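Local structure of GNA33 (Neisseria gonorrhoeae FA 1090, 2G5D) at residues Arg23-Pro28 against Glu100-Pro105; Thr133-Phe138 against Tyr230-Val235; Pro139-Pro144 against Gly219-Lys224; Ser187-Thr192 against Phe207-Thr212; Leu349-Phe354 against Gln410-Gly415. The protein probably cleaves the beta-1,4 linkage between N-acetylmuramic acid and N-acetylglucosamine in peptidoglycan, as a lytic transglycosylase that leaves a 1,6-anhydro bond in the N-acetylmuramic acid residue. One frame throughout, in Å; residues are numbered along the deposited sequence.

Interaction 1 of 5, residues Arg23-Pro28 against Glu100-Pro105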
# COMPACT_ATOMS: atom_id res chain seq x y z
N ARG A 23 -21.93 4.57 23.46
CA ARG A 23 -22.50 3.43 22.72
C ARG A 23 -22.38 2.16 23.55
O ARG A 23 -21.53 2.08 24.42
CB ARG A 23 -21.80 3.29 21.36
CG ARG A 23 -22.00 4.50 20.44
CD ARG A 23 -23.34 4.44 19.70
NE ARG A 23 -23.60 5.64 18.90
CZ ARG A 23 -23.75 5.67 17.57
NH1 ARG A 23 -23.69 4.54 16.86
NH2 ARG A 23 -24.00 6.83 16.96
N PRO A 24 -23.27 1.17 23.34
CA PRO A 24 -23.08 -0.09 24.06
C PRO A 24 -21.90 -0.91 23.51
O PRO A 24 -21.60 -0.83 22.32
CB PRO A 24 -24.41 -0.83 23.86
CG PRO A 24 -24.98 -0.25 22.60
CD PRO A 24 -24.48 1.16 22.50
N ALA A 25 -21.24 -1.67 24.37
CA ALA A 25 -20.09 -2.44 23.94
C ALA A 25 -20.44 -3.75 23.25
O ALA A 25 -19.72 -4.21 22.37
CB ALA A 25 -19.12 -2.67 25.08
N GLY A 26 -21.52 -4.40 23.65
CA GLY A 26 -21.74 -5.73 23.07
C GLY A 26 -20.83 -6.80 23.66
O GLY A 26 -19.81 -6.50 24.27
N ILE A 27 -21.21 -8.05 23.46
CA ILE A 27 -20.75 -9.15 24.31
C ILE A 27 -19.57 -9.90 23.70
O ILE A 27 -19.69 -10.43 22.60
CB ILE A 27 -21.93 -10.10 24.61
CG1 ILE A 27 -23.06 -9.32 25.29
CG2 ILE A 27 -21.49 -11.33 25.45
CD1 ILE A 27 -24.43 -9.90 25.06
N PRO A 28 -18.42 -9.93 24.39
CA PRO A 28 -17.25 -10.60 23.81
C PRO A 28 -17.35 -12.13 23.85
O PRO A 28 -17.89 -12.70 24.80
CB PRO A 28 -16.08 -10.14 24.69
CG PRO A 28 -16.65 -9.36 25.81
CD PRO A 28 -18.14 -9.35 25.72
N GLU A 100 -9.99 -1.70 25.16
CA GLU A 100 -10.29 -2.78 26.12
C GLU A 100 -11.77 -3.12 26.28
O GLU A 100 -12.14 -4.31 26.40
CB GLU A 100 -9.71 -2.45 27.49
CG GLU A 100 -8.20 -2.56 27.49
CD GLU A 100 -7.60 -2.19 28.82
OE1 GLU A 100 -6.41 -2.49 29.01
OE2 GLU A 100 -8.30 -1.59 29.65
N ARG A 101 -12.59 -2.08 26.24
CA ARG A 101 -14.00 -2.16 26.54
C ARG A 101 -14.85 -2.56 25.35
O ARG A 101 -15.88 -3.18 25.53
CB ARG A 101 -14.50 -0.83 27.12
CG ARG A 101 -14.25 -0.73 28.63
CD ARG A 101 -14.30 0.66 29.16
NE ARG A 101 -13.82 0.69 30.55
CZ ARG A 101 -14.23 1.56 31.47
NH1 ARG A 101 -15.14 2.49 31.17
NH2 ARG A 101 -13.73 1.49 32.71
N TYR A 102 -14.38 -2.25 24.14
CA TYR A 102 -15.19 -2.41 22.92
C TYR A 102 -14.71 -3.49 21.95
O TYR A 102 -15.46 -3.92 21.06
CB TYR A 102 -15.34 -1.04 22.22
CG TYR A 102 -16.30 -0.08 22.90
CD1 TYR A 102 -15.87 0.79 23.89
CD2 TYR A 102 -17.66 -0.05 22.54
CE1 TYR A 102 -16.78 1.68 24.52
CE2 TYR A 102 -18.57 0.82 23.15
CZ TYR A 102 -18.12 1.69 24.14
OH TYR A 102 -19.02 2.55 24.74
N PHE A 103 -13.47 -3.94 22.12
CA PHE A 103 -12.85 -4.92 21.23
C PHE A 103 -12.38 -6.15 22.00
O PHE A 103 -12.10 -6.09 23.21
CB PHE A 103 -11.66 -4.33 20.42
CG PHE A 103 -12.01 -3.13 19.56
CD1 PHE A 103 -12.25 -1.88 20.15
CD2 PHE A 103 -12.09 -3.25 18.17
CE1 PHE A 103 -12.59 -0.78 19.38
CE2 PHE A 103 -12.40 -2.14 17.38
CZ PHE A 103 -12.64 -0.89 17.98
N THR A 104 -12.32 -7.26 21.27
CA THR A 104 -11.77 -8.52 21.75
C THR A 104 -10.56 -8.89 20.89
O THR A 104 -10.64 -8.81 19.65
CB THR A 104 -12.85 -9.65 21.69
OG1 THR A 104 -13.90 -9.33 22.60
CG2 THR A 104 -12.25 -11.03 22.04
N PRO A 105 -9.43 -9.27 21.53
CA PRO A 105 -8.27 -9.70 20.76
C PRO A 105 -8.33 -11.18 20.32
O PRO A 105 -8.63 -12.08 21.12
CB PRO A 105 -7.08 -9.47 21.72
CG PRO A 105 -7.66 -8.91 22.99
CD PRO A 105 -9.12 -9.28 22.97
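Tyr102, Ala25 and Thr104 carry most of the contact between the loop 23-28 and the chain at 100-105, which runs from helix 92-102 to strand 103-110. With CG of Tyr102 anti to the carbonyl carbon (chi1 -74°), the phenol reaches out to the loop and donates from OH to Arg23 O at 2.6 Å, a short bond. The donor is tilted 29° from the carbonyl plane, whereas Arg23 O itself lies in the plane of the phenol ring, at its edge. Pro24 O also sits near that edge, 3.5 Å from Tyr102 CE2. The methyl of Ala25 takes one face instead: CB is 4.3 Å from the centroid of the Tyr102 ring and 25° off its normal, a CH-pi contact displaced toward the rim. The same CB lies 3.3 Å from Arg101 O. Farther along, Pro28 CB comes to 3.1 Å from Thr104 OG1; that hydroxyl is bonded to Asn414. Asn414 ND2 also bonds both Arg101 O and Gly26 O, tying the two segments through a third. The loop thus lies at the surface over the junction of helix 92-102 and strand 103-110, with helix 79-86 alongside, where Asp80 forms a salt bridge with Arg23.

Interaction 2 of 5, residues Thr133-Phe138 against Tyr230-Val235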
# COMPACT_ATOMS: atom_id res chain seq x y z
N THR A 133 12.13 22.52 -14.94
CA THR A 133 13.25 23.43 -14.72
C THR A 133 14.53 22.75 -15.19
O THR A 133 14.49 21.60 -15.64
CB THR A 133 13.41 23.81 -13.21
OG1 THR A 133 13.69 22.63 -12.45
CG2 THR A 133 12.15 24.51 -12.67
N GLU A 134 15.65 23.44 -15.08
CA GLU A 134 16.95 22.88 -15.44
C GLU A 134 17.23 21.61 -14.63
O GLU A 134 17.74 20.62 -15.15
CB GLU A 134 18.06 23.92 -15.24
CG GLU A 134 19.44 23.47 -15.71
CD GLU A 134 20.53 24.51 -15.44
OE1 GLU A 134 20.63 25.49 -16.21
OE2 GLU A 134 21.29 24.34 -14.46
N ARG A 135 16.88 21.66 -13.35
CA ARG A 135 17.05 20.57 -12.39
C ARG A 135 15.99 19.46 -12.52
O ARG A 135 16.31 18.28 -12.39
CB ARG A 135 16.97 21.13 -10.97
CG ARG A 135 18.27 21.60 -10.39
CD ARG A 135 18.24 21.37 -8.89
NE ARG A 135 19.37 21.99 -8.22
CZ ARG A 135 20.56 21.42 -8.03
NH1 ARG A 135 20.79 20.19 -8.48
NH2 ARG A 135 21.52 22.09 -7.40
N ALA A 136 14.73 19.85 -12.75
CA ALA A 136 13.60 18.94 -12.71
C ALA A 136 13.02 18.70 -14.11
O ALA A 136 12.19 19.49 -14.58
CB ALA A 136 12.51 19.46 -11.73
N ARG A 137 13.45 17.61 -14.73
CA ARG A 137 13.21 17.33 -16.16
C ARG A 137 12.27 16.12 -16.44
O ARG A 137 11.93 15.88 -17.58
CB ARG A 137 14.55 17.05 -16.85
CG ARG A 137 15.55 18.22 -16.87
CD ARG A 137 16.95 17.77 -16.41
NE ARG A 137 17.52 16.69 -17.22
CZ ARG A 137 18.44 15.82 -16.79
NH1 ARG A 137 18.90 15.89 -15.54
NH2 ARG A 137 18.89 14.87 -17.60
N PHE A 138 11.86 15.39 -15.40
CA PHE A 138 11.14 14.12 -15.59
C PHE A 138 9.68 14.21 -15.21
O PHE A 138 9.36 14.23 -14.02
CB PHE A 138 11.84 12.97 -14.85
CG PHE A 138 13.26 12.74 -15.31
CD1 PHE A 138 14.32 13.45 -14.73
CD2 PHE A 138 13.54 11.84 -16.33
CE1 PHE A 138 15.64 13.26 -15.17
CE2 PHE A 138 14.85 11.64 -16.78
CZ PHE A 138 15.91 12.35 -16.19
N TYR A 230 7.44 17.54 -12.03
CA TYR A 230 8.69 17.03 -12.59
C TYR A 230 9.62 16.59 -11.48
O TYR A 230 9.78 17.29 -10.49
CB TYR A 230 9.35 18.10 -13.48
CG TYR A 230 8.59 18.38 -14.75
CD1 TYR A 230 7.46 19.20 -14.75
CD2 TYR A 230 8.96 17.78 -15.95
CE1 TYR A 230 6.74 19.44 -15.91
CE2 TYR A 230 8.25 18.01 -17.12
CZ TYR A 230 7.14 18.84 -17.09
OH TYR A 230 6.43 19.07 -18.24
N ALA A 231 10.23 15.41 -11.65
CA ALA A 231 11.22 14.89 -10.71
C ALA A 231 12.64 15.22 -11.18
O ALA A 231 12.92 15.29 -12.38
CB ALA A 231 11.05 13.38 -10.57
N GLU A 232 13.56 15.38 -10.23
CA GLU A 232 14.96 15.63 -10.58
C GLU A 232 15.65 14.37 -11.09
O GLU A 232 16.40 14.41 -12.08
CB GLU A 232 15.74 16.22 -9.39
CG GLU A 232 15.46 17.69 -9.15
CD GLU A 232 16.34 18.30 -8.08
OE1 GLU A 232 15.93 19.33 -7.49
OE2 GLU A 232 17.44 17.76 -7.84
N ASP A 233 15.37 13.25 -10.42
CA ASP A 233 16.03 11.98 -10.65
C ASP A 233 15.03 10.92 -11.14
O ASP A 233 14.02 10.70 -10.48
CB ASP A 233 16.69 11.51 -9.35
CG ASP A 233 17.51 10.25 -9.53
OD1 ASP A 233 18.68 10.36 -9.93
OD2 ASP A 233 16.99 9.14 -9.27
N PRO A 234 15.33 10.24 -12.28
CA PRO A 234 14.44 9.22 -12.89
C PRO A 234 14.39 7.89 -12.14
O PRO A 234 13.40 7.15 -12.26
CB PRO A 234 15.11 8.96 -14.25
CG PRO A 234 16.56 9.20 -13.99
CD PRO A 234 16.58 10.39 -13.05
N VAL A 235 15.45 7.55 -11.41
CA VAL A 235 15.47 6.34 -10.58
C VAL A 235 14.62 6.56 -9.32
O VAL A 235 13.82 5.69 -8.95
CB VAL A 235 16.91 5.87 -10.22
CG1 VAL A 235 16.88 4.68 -9.25
CG2 VAL A 235 17.67 5.50 -11.48
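A classic beta bulge joins the loop leading into strand 138-141 to the end of strand 227-231: Arg137 and Phe138 both face Ala231. Phe138 N donates to Ala231 O at 3.2 Å in the carbonyl plane, while the bond from Arg137 N to the same oxygen is weak and bent. The return bond, Ala231 N to Phe138 O, is 2.8 Å and nearly straight at 166°. CG of Phe138 is anti to the carbonyl carbon (chi1 -60°), and Pro234 comes over one face of the ring, its CB 3.9 Å from the Phe138 centroid and 20° off the normal, a CH-pi contact. Ala136 O rests on Tyr230 CB at 3.3 Å. Arg135 CD lies 3.4 Å from Glu232 OE1, but Arg135 NH1 stays 4.2 Å from Glu232 OE2, beyond a salt bridge. Thr133 OG1 accepts from Ala136 N, an ST motif, and Thr133 N bonds back to Ala136 O. The whole is a classic bulge in an antiparallel pair, at the start of strand 138-141, beside strand 227-231, which also pairs with strand 116-129.

Interaction 3 of 5, residues Pro139-Pro144 against Gly219-Lys224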
# COMPACT_ATOMS: atom_id res chain seq x y z
N PRO A 139 8.79 14.24 -16.21
CA PRO A 139 7.35 14.43 -15.97
C PRO A 139 6.69 13.29 -15.17
O PRO A 139 6.98 12.11 -15.42
CB PRO A 139 6.77 14.50 -17.39
CG PRO A 139 7.75 13.76 -18.23
CD PRO A 139 9.08 14.07 -17.64
N ILE A 140 5.82 13.65 -14.22
CA ILE A 140 4.93 12.70 -13.55
C ILE A 140 3.59 12.86 -14.24
O ILE A 140 3.02 13.95 -14.24
CB ILE A 140 4.75 12.98 -12.01
CG1 ILE A 140 6.00 12.65 -11.20
CG2 ILE A 140 3.55 12.16 -11.41
CD1 ILE A 140 7.25 13.36 -11.57
N TYR A 141 3.10 11.78 -14.83
CA TYR A 141 1.85 11.81 -15.57
C TYR A 141 0.66 11.34 -14.75
O TYR A 141 0.76 10.38 -13.97
CB TYR A 141 1.94 10.92 -16.82
CG TYR A 141 2.99 11.30 -17.82
CD1 TYR A 141 4.19 10.61 -17.88
CD2 TYR A 141 2.76 12.31 -18.77
CE1 TYR A 141 5.16 10.92 -18.81
CE2 TYR A 141 3.72 12.64 -19.72
CZ TYR A 141 4.92 11.94 -19.74
OH TYR A 141 5.89 12.25 -20.65
N GLY A 142 -0.47 12.01 -14.95
CA GLY A 142 -1.76 11.51 -14.50
C GLY A 142 -2.34 10.61 -15.56
O GLY A 142 -1.67 10.27 -16.54
N ILE A 143 -3.60 10.20 -15.37
CA ILE A 143 -4.29 9.37 -16.35
C ILE A 143 -4.35 10.04 -17.75
O ILE A 143 -4.91 11.13 -17.90
CB ILE A 143 -5.71 8.95 -15.86
CG1 ILE A 143 -5.60 8.05 -14.63
CG2 ILE A 143 -6.49 8.24 -16.98
CD1 ILE A 143 -6.84 8.03 -13.76
N PRO A 144 -3.75 9.39 -18.76
CA PRO A 144 -3.70 9.91 -20.13
C PRO A 144 -5.08 10.19 -20.74
O PRO A 144 -6.09 9.63 -20.30
CB PRO A 144 -3.00 8.79 -20.91
CG PRO A 144 -2.22 8.07 -19.89
CD PRO A 144 -3.04 8.10 -18.65
N GLY A 219 8.89 8.86 -24.70
CA GLY A 219 8.10 10.02 -25.11
C GLY A 219 6.74 9.75 -25.74
O GLY A 219 6.17 10.64 -26.35
N ALA A 220 6.22 8.53 -25.57
CA ALA A 220 4.94 8.16 -26.18
C ALA A 220 3.72 8.91 -25.64
O ALA A 220 2.66 8.88 -26.26
CB ALA A 220 4.71 6.65 -26.10
N LEU A 221 3.86 9.56 -24.49
CA LEU A 221 2.75 10.31 -23.90
C LEU A 221 2.84 11.82 -24.17
O LEU A 221 2.05 12.59 -23.63
CB LEU A 221 2.64 10.05 -22.38
CG LEU A 221 2.36 8.62 -21.89
CD1 LEU A 221 2.21 8.62 -20.39
CD2 LEU A 221 1.13 8.02 -22.53
N ASP A 222 3.79 12.23 -25.00
CA ASP A 222 3.91 13.64 -25.37
C ASP A 222 2.63 14.17 -25.98
O ASP A 222 2.20 13.69 -27.04
CB ASP A 222 5.09 13.86 -26.32
CG ASP A 222 6.43 13.86 -25.62
OD1 ASP A 222 6.46 13.90 -24.37
OD2 ASP A 222 7.47 13.83 -26.32
N GLY A 223 2.03 15.13 -25.29
CA GLY A 223 0.84 15.84 -25.77
C GLY A 223 -0.51 15.22 -25.44
O GLY A 223 -1.54 15.75 -25.86
N LYS A 224 -0.53 14.12 -24.68
CA LYS A 224 -1.79 13.40 -24.45
C LYS A 224 -1.98 12.87 -23.02
O LYS A 224 -2.72 11.90 -22.80
CB LYS A 224 -1.97 12.28 -25.48
CG LYS A 224 -0.93 11.16 -25.42
CD LYS A 224 -1.31 10.01 -26.33
CE LYS A 224 -0.59 8.75 -25.91
NZ LYS A 224 -0.87 7.65 -26.89
O HOH W 1 5.91 10.10 -22.52
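Leu221 lies over one face of the Tyr141 ring, joining the end of strand 138-141 to two overlapping beta turns, type I from Gly219 to Asp222 and type II from Leu221 to Lys224. Its CD1 is 3.8 Å from the centroid of the Tyr141 ring and only 14° off the normal, a CH-pi contact with the methyl set slightly toward CG and CD1 of the ring. Leu221 CB lies near the phenol end, 3.9 Å from Tyr141 CE2, and its CG is anti to the carbonyl carbon (chi1 -62°). The opposite face of the ring is lined by Pro139 CB, so the ring is sandwiched between its own strand and the turn. Pro144 adds a looser apolar touch, its CG 4.3 Å from Leu221 CD2, and its CA approaches Lys224 O. The turns are closed by the backbone bonds Asp222 N to Gly219 O and Lys224 N to Leu221 O; Gly219, which opens the first turn, also ends helix 213-217 in a Schellman motif. Ile216 of that helix touches both Tyr141 and Leu221, and Phe314 packs on Leu221 and Pro144. No direct hydrogen bond crosses the contact, but one water bridges it, accepting from Leu221 N at 2.9 Å and lying 2.8 Å from Tyr141 OH.

Interaction 4 of 5, residues Ser187-Thr192 against Phe207-Thr212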
# COMPACT_ATOMS: atom_id res chain seq x y z
N SER A 187 -5.77 -11.92 -26.23
CA SER A 187 -4.50 -12.63 -26.15
C SER A 187 -3.30 -11.68 -26.07
O SER A 187 -2.23 -12.07 -25.60
CB SER A 187 -4.36 -13.58 -27.34
OG SER A 187 -4.64 -12.91 -28.55
N ARG A 188 -3.49 -10.44 -26.50
CA ARG A 188 -2.42 -9.43 -26.52
C ARG A 188 -2.27 -8.71 -25.18
O ARG A 188 -1.17 -8.31 -24.80
CB ARG A 188 -2.69 -8.39 -27.61
CG ARG A 188 -2.69 -8.94 -29.02
CD ARG A 188 -1.31 -8.93 -29.63
NE ARG A 188 -1.29 -9.60 -30.92
CZ ARG A 188 -0.45 -9.32 -31.91
NH1 ARG A 188 0.46 -8.35 -31.78
NH2 ARG A 188 -0.52 -10.00 -33.05
N PHE A 189 -3.39 -8.54 -24.47
CA PHE A 189 -3.41 -7.84 -23.19
C PHE A 189 -2.80 -8.70 -22.07
O PHE A 189 -2.93 -9.93 -22.09
CB PHE A 189 -4.85 -7.44 -22.83
CG PHE A 189 -5.43 -6.39 -23.74
CD1 PHE A 189 -5.88 -6.73 -25.02
CD2 PHE A 189 -5.55 -5.08 -23.31
CE1 PHE A 189 -6.42 -5.76 -25.86
CE2 PHE A 189 -6.10 -4.10 -24.14
CZ PHE A 189 -6.53 -4.45 -25.42
N PRO A 190 -2.13 -8.05 -21.10
CA PRO A 190 -1.42 -8.74 -20.01
C PRO A 190 -2.33 -9.31 -18.91
O PRO A 190 -2.31 -8.84 -17.77
CB PRO A 190 -0.51 -7.64 -19.45
CG PRO A 190 -1.26 -6.38 -19.70
CD PRO A 190 -2.00 -6.58 -20.99
N ILE A 191 -3.12 -10.32 -19.26
CA ILE A 191 -4.00 -11.00 -18.31
C ILE A 191 -3.24 -12.17 -17.68
O ILE A 191 -2.52 -12.89 -18.38
CB ILE A 191 -5.32 -11.49 -18.98
CG1 ILE A 191 -6.15 -10.30 -19.46
CG2 ILE A 191 -6.18 -12.32 -18.03
CD1 ILE A 191 -6.17 -10.16 -20.95
N THR A 192 -3.38 -12.33 -16.37
CA THR A 192 -2.83 -13.49 -15.66
C THR A 192 -3.99 -14.23 -14.99
O THR A 192 -5.14 -14.09 -15.39
CB THR A 192 -1.76 -13.08 -14.61
OG1 THR A 192 -1.17 -11.83 -14.98
CG2 THR A 192 -0.67 -14.15 -14.51
N PHE A 207 -8.71 -2.10 -30.22
CA PHE A 207 -8.41 -1.75 -28.83
C PHE A 207 -7.14 -2.50 -28.46
O PHE A 207 -7.13 -3.74 -28.36
CB PHE A 207 -9.58 -2.15 -27.92
CG PHE A 207 -9.59 -1.45 -26.59
CD1 PHE A 207 -9.11 -2.10 -25.44
CD2 PHE A 207 -10.08 -0.15 -26.47
CE1 PHE A 207 -9.12 -1.46 -24.21
CE2 PHE A 207 -10.09 0.49 -25.23
CZ PHE A 207 -9.61 -0.17 -24.10
N LEU A 208 -6.05 -1.76 -28.30
CA LEU A 208 -4.72 -2.32 -28.09
C LEU A 208 -4.24 -2.05 -26.66
O LEU A 208 -4.62 -1.03 -26.08
CB LEU A 208 -3.71 -1.67 -29.05
CG LEU A 208 -4.13 -1.35 -30.48
CD1 LEU A 208 -3.23 -0.27 -31.04
CD2 LEU A 208 -4.09 -2.60 -31.35
N PRO A 209 -3.41 -2.96 -26.10
CA PRO A 209 -2.77 -2.72 -24.80
C PRO A 209 -2.20 -1.30 -24.72
O PRO A 209 -1.71 -0.79 -25.73
CB PRO A 209 -1.64 -3.75 -24.77
CG PRO A 209 -2.17 -4.88 -25.56
CD PRO A 209 -3.03 -4.28 -26.65
N TYR A 210 -2.30 -0.66 -23.55
CA TYR A 210 -1.75 0.67 -23.39
C TYR A 210 -0.22 0.63 -23.40
O TYR A 210 0.39 -0.44 -23.30
CB TYR A 210 -2.29 1.39 -22.13
CG TYR A 210 -2.25 2.89 -22.31
CD1 TYR A 210 -1.26 3.67 -21.71
CD2 TYR A 210 -3.16 3.53 -23.16
CE1 TYR A 210 -1.19 5.05 -21.93
CE2 TYR A 210 -3.11 4.89 -23.38
CZ TYR A 210 -2.12 5.64 -22.76
OH TYR A 210 -2.08 7.00 -23.00
N HIS A 211 0.39 1.81 -23.56
CA HIS A 211 1.84 1.96 -23.65
C HIS A 211 2.58 1.39 -22.43
O HIS A 211 2.08 1.43 -21.30
CB HIS A 211 2.18 3.44 -23.83
CG HIS A 211 1.65 4.04 -25.10
ND1 HIS A 211 2.15 3.73 -26.34
CD2 HIS A 211 0.66 4.95 -25.31
CE1 HIS A 211 1.50 4.42 -27.26
NE2 HIS A 211 0.59 5.17 -26.66
N THR A 212 3.77 0.86 -22.69
CA THR A 212 4.63 0.25 -21.67
C THR A 212 5.55 1.33 -21.13
O THR A 212 5.69 2.39 -21.75
CB THR A 212 5.50 -0.87 -22.27
OG1 THR A 212 6.23 -0.35 -23.39
CG2 THR A 212 4.66 -2.06 -22.72
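The ring of Phe189 projects from the loop 187-192, just before Pro190, the centre of an inverse gamma turn, and meets Phe207 and Pro209 in different ways. Pro209 lies over a face: its CD is 3.8 Å from the centroid of the Phe189 ring and 14° off the normal, a CH-pi contact. Phe207, its CG anti to the backbone N (chi1 -161°), comes instead at the rim. The two side chains run at about a right angle, yet their ring planes are only 14° apart and the centroids 5.9 Å, so neither ring stacks over the other; Phe189 CZ and Phe207 CD1 touch at 3.5 Å. Phe207 O lies in the plane of the Phe189 ring, 3.1 Å from CZ. Strand 206-209 belongs to the five-stranded sheet of the MltA-specific insert, between strands 197-203 and 182-184, and Ile198 touches both phenylalanines. With no hydrogen bond between the segments, the loop is fastened to this strand by apolar packing, and the carbonyl at the ring edge meets the rim hydrogens, which would suit their slight positive charge.

Interaction 5 of 5, residues Leu349-Phe354 against Gln410-Gly415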
# COMPACT_ATOMS: atom_id res chain seq x y z
N LEU A 349 -10.62 -5.88 7.06
CA LEU A 349 -10.05 -4.59 6.66
C LEU A 349 -10.55 -3.47 7.57
O LEU A 349 -11.74 -3.33 7.78
CB LEU A 349 -10.29 -4.27 5.16
CG LEU A 349 -9.51 -3.07 4.60
CD1 LEU A 349 -7.98 -3.33 4.51
CD2 LEU A 349 -10.07 -2.69 3.23
N GLY A 350 -9.62 -2.70 8.11
CA GLY A 350 -9.92 -1.64 9.08
C GLY A 350 -9.62 -1.99 10.54
O GLY A 350 -9.60 -1.11 11.40
N ALA A 351 -9.36 -3.27 10.83
CA ALA A 351 -9.29 -3.75 12.18
C ALA A 351 -8.05 -3.26 12.89
O ALA A 351 -6.98 -3.19 12.30
CB ALA A 351 -9.35 -5.27 12.24
N PRO A 352 -8.19 -2.90 14.17
CA PRO A 352 -6.97 -2.74 14.99
C PRO A 352 -6.15 -4.05 15.00
O PRO A 352 -6.70 -5.15 15.08
CB PRO A 352 -7.52 -2.37 16.37
CG PRO A 352 -8.89 -1.73 16.07
CD PRO A 352 -9.42 -2.55 14.92
N LEU A 353 -4.82 -3.93 14.91
CA LEU A 353 -3.98 -5.11 14.77
C LEU A 353 -2.75 -4.90 15.63
O LEU A 353 -1.97 -3.98 15.39
CB LEU A 353 -3.63 -5.28 13.28
CG LEU A 353 -3.32 -6.58 12.49
CD1 LEU A 353 -1.83 -6.75 12.32
CD2 LEU A 353 -3.96 -7.88 12.98
N PHE A 354 -2.60 -5.72 16.65
CA PHE A 354 -1.39 -5.67 17.46
C PHE A 354 -0.27 -6.50 16.86
O PHE A 354 -0.47 -7.69 16.56
CB PHE A 354 -1.68 -6.12 18.88
CG PHE A 354 -0.66 -5.67 19.86
CD1 PHE A 354 -0.85 -4.50 20.60
CD2 PHE A 354 0.51 -6.41 20.04
CE1 PHE A 354 0.13 -4.06 21.51
CE2 PHE A 354 1.48 -5.99 20.95
CZ PHE A 354 1.29 -4.80 21.68
N GLN A 410 -5.58 -9.83 16.10
CA GLN A 410 -6.58 -8.99 15.46
C GLN A 410 -7.65 -8.60 16.49
O GLN A 410 -8.19 -9.48 17.17
CB GLN A 410 -7.20 -9.80 14.31
CG GLN A 410 -8.27 -9.06 13.53
CD GLN A 410 -8.76 -9.82 12.30
OE1 GLN A 410 -9.21 -9.20 11.35
NE2 GLN A 410 -8.70 -11.16 12.33
N LEU A 411 -7.95 -7.29 16.63
CA LEU A 411 -9.01 -6.77 17.54
C LEU A 411 -10.27 -6.46 16.74
O LEU A 411 -10.22 -5.80 15.71
CB LEU A 411 -8.54 -5.54 18.37
CG LEU A 411 -7.59 -5.81 19.57
CD1 LEU A 411 -6.30 -6.45 19.10
CD2 LEU A 411 -7.27 -4.54 20.38
N LEU A 412 -11.40 -7.00 17.18
CA LEU A 412 -12.67 -6.84 16.48
C LEU A 412 -13.70 -6.43 17.50
O LEU A 412 -13.62 -6.86 18.68
CB LEU A 412 -13.10 -8.17 15.81
CG LEU A 412 -12.20 -8.66 14.67
CD1 LEU A 412 -12.54 -10.11 14.29
CD2 LEU A 412 -12.29 -7.72 13.44
N PRO A 413 -14.69 -5.61 17.08
CA PRO A 413 -15.78 -5.23 17.99
C PRO A 413 -16.36 -6.47 18.70
O PRO A 413 -16.64 -7.47 18.02
CB PRO A 413 -16.81 -4.61 17.05
CG PRO A 413 -15.97 -4.05 15.93
CD PRO A 413 -14.87 -5.03 15.73
N ASN A 414 -16.49 -6.41 20.03
CA ASN A 414 -17.02 -7.54 20.81
C ASN A 414 -18.21 -8.18 20.12
O ASN A 414 -19.18 -7.49 19.81
CB ASN A 414 -17.50 -7.08 22.18
CG ASN A 414 -16.42 -6.45 23.01
OD1 ASN A 414 -15.25 -6.78 22.89
ND2 ASN A 414 -16.82 -5.56 23.89
N GLY A 415 -18.15 -9.50 19.90
CA GLY A 415 -19.23 -10.21 19.22
C GLY A 415 -18.93 -10.53 17.77
O GLY A 415 -19.41 -11.53 17.25
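Pro352 O accepts from Leu411 N at 2.9 Å, the one hydrogen bond between the segments 349-354 and 410-415. The N-H points at the oxygen almost straight, at 170°. The bond adjoins the antiparallel non-hydrogen-bonded pair of Leu353 with Gln410, whose CA atoms are 4.7 Å apart; the axes of the short strands run at 150°, antiparallel with a twist. Beside the bond, Pro352 CB rests against Leu411 CB at 3.9 Å. On the face that Leu353 and Gln410 share, CG of Leu353 is anti to its backbone N (chi1 -151°), and CD2 beyond it packs on Gln410 CA at 3.8 Å. The aliphatic part of Gln410 extends past Ala351, while its OE1 is bonded to Thr348 N, which fixes the amide end. Ala351 CB touches Leu411 O at 3.6 Å and Leu412 CD2 at 4.0 Å. Leu411 O is buried here with no polar partner in the model, met by carbons such as Pro352 CD at 3.4 Å. Both segments fall in the 3D domain of the double-psi barrel clan. Strand 352-358 pairs with strand 365-375 as well as with strand 403-413, and strand 403-413 pairs in turn with strand 103-110, from which Phe103 touches both Pro352 and Leu411.

The five contacts fall into two groups on opposite sides of the chain's centre. Interactions 1 and 5, with centres about 10 Å apart, meet at neighbouring strands 103-110 and 403-413: the first is a surface contact resting on a phenol bond, the second wholly buried and built from backbone pairing and aliphatic packing. Asn414 links them. Interactions 2, 3 and 4 share the MltA-specific insert; interaction 3 is buried, the other two partly so. Interactions 2 and 3 share strand 138-141, whose partner 227-231 belongs to interaction 2, while interaction 3 uses the turns before that partner. Interaction 4, in the separate five-stranded sheet, relies on apolar packing and meets interaction 3 through Lys224 and His211.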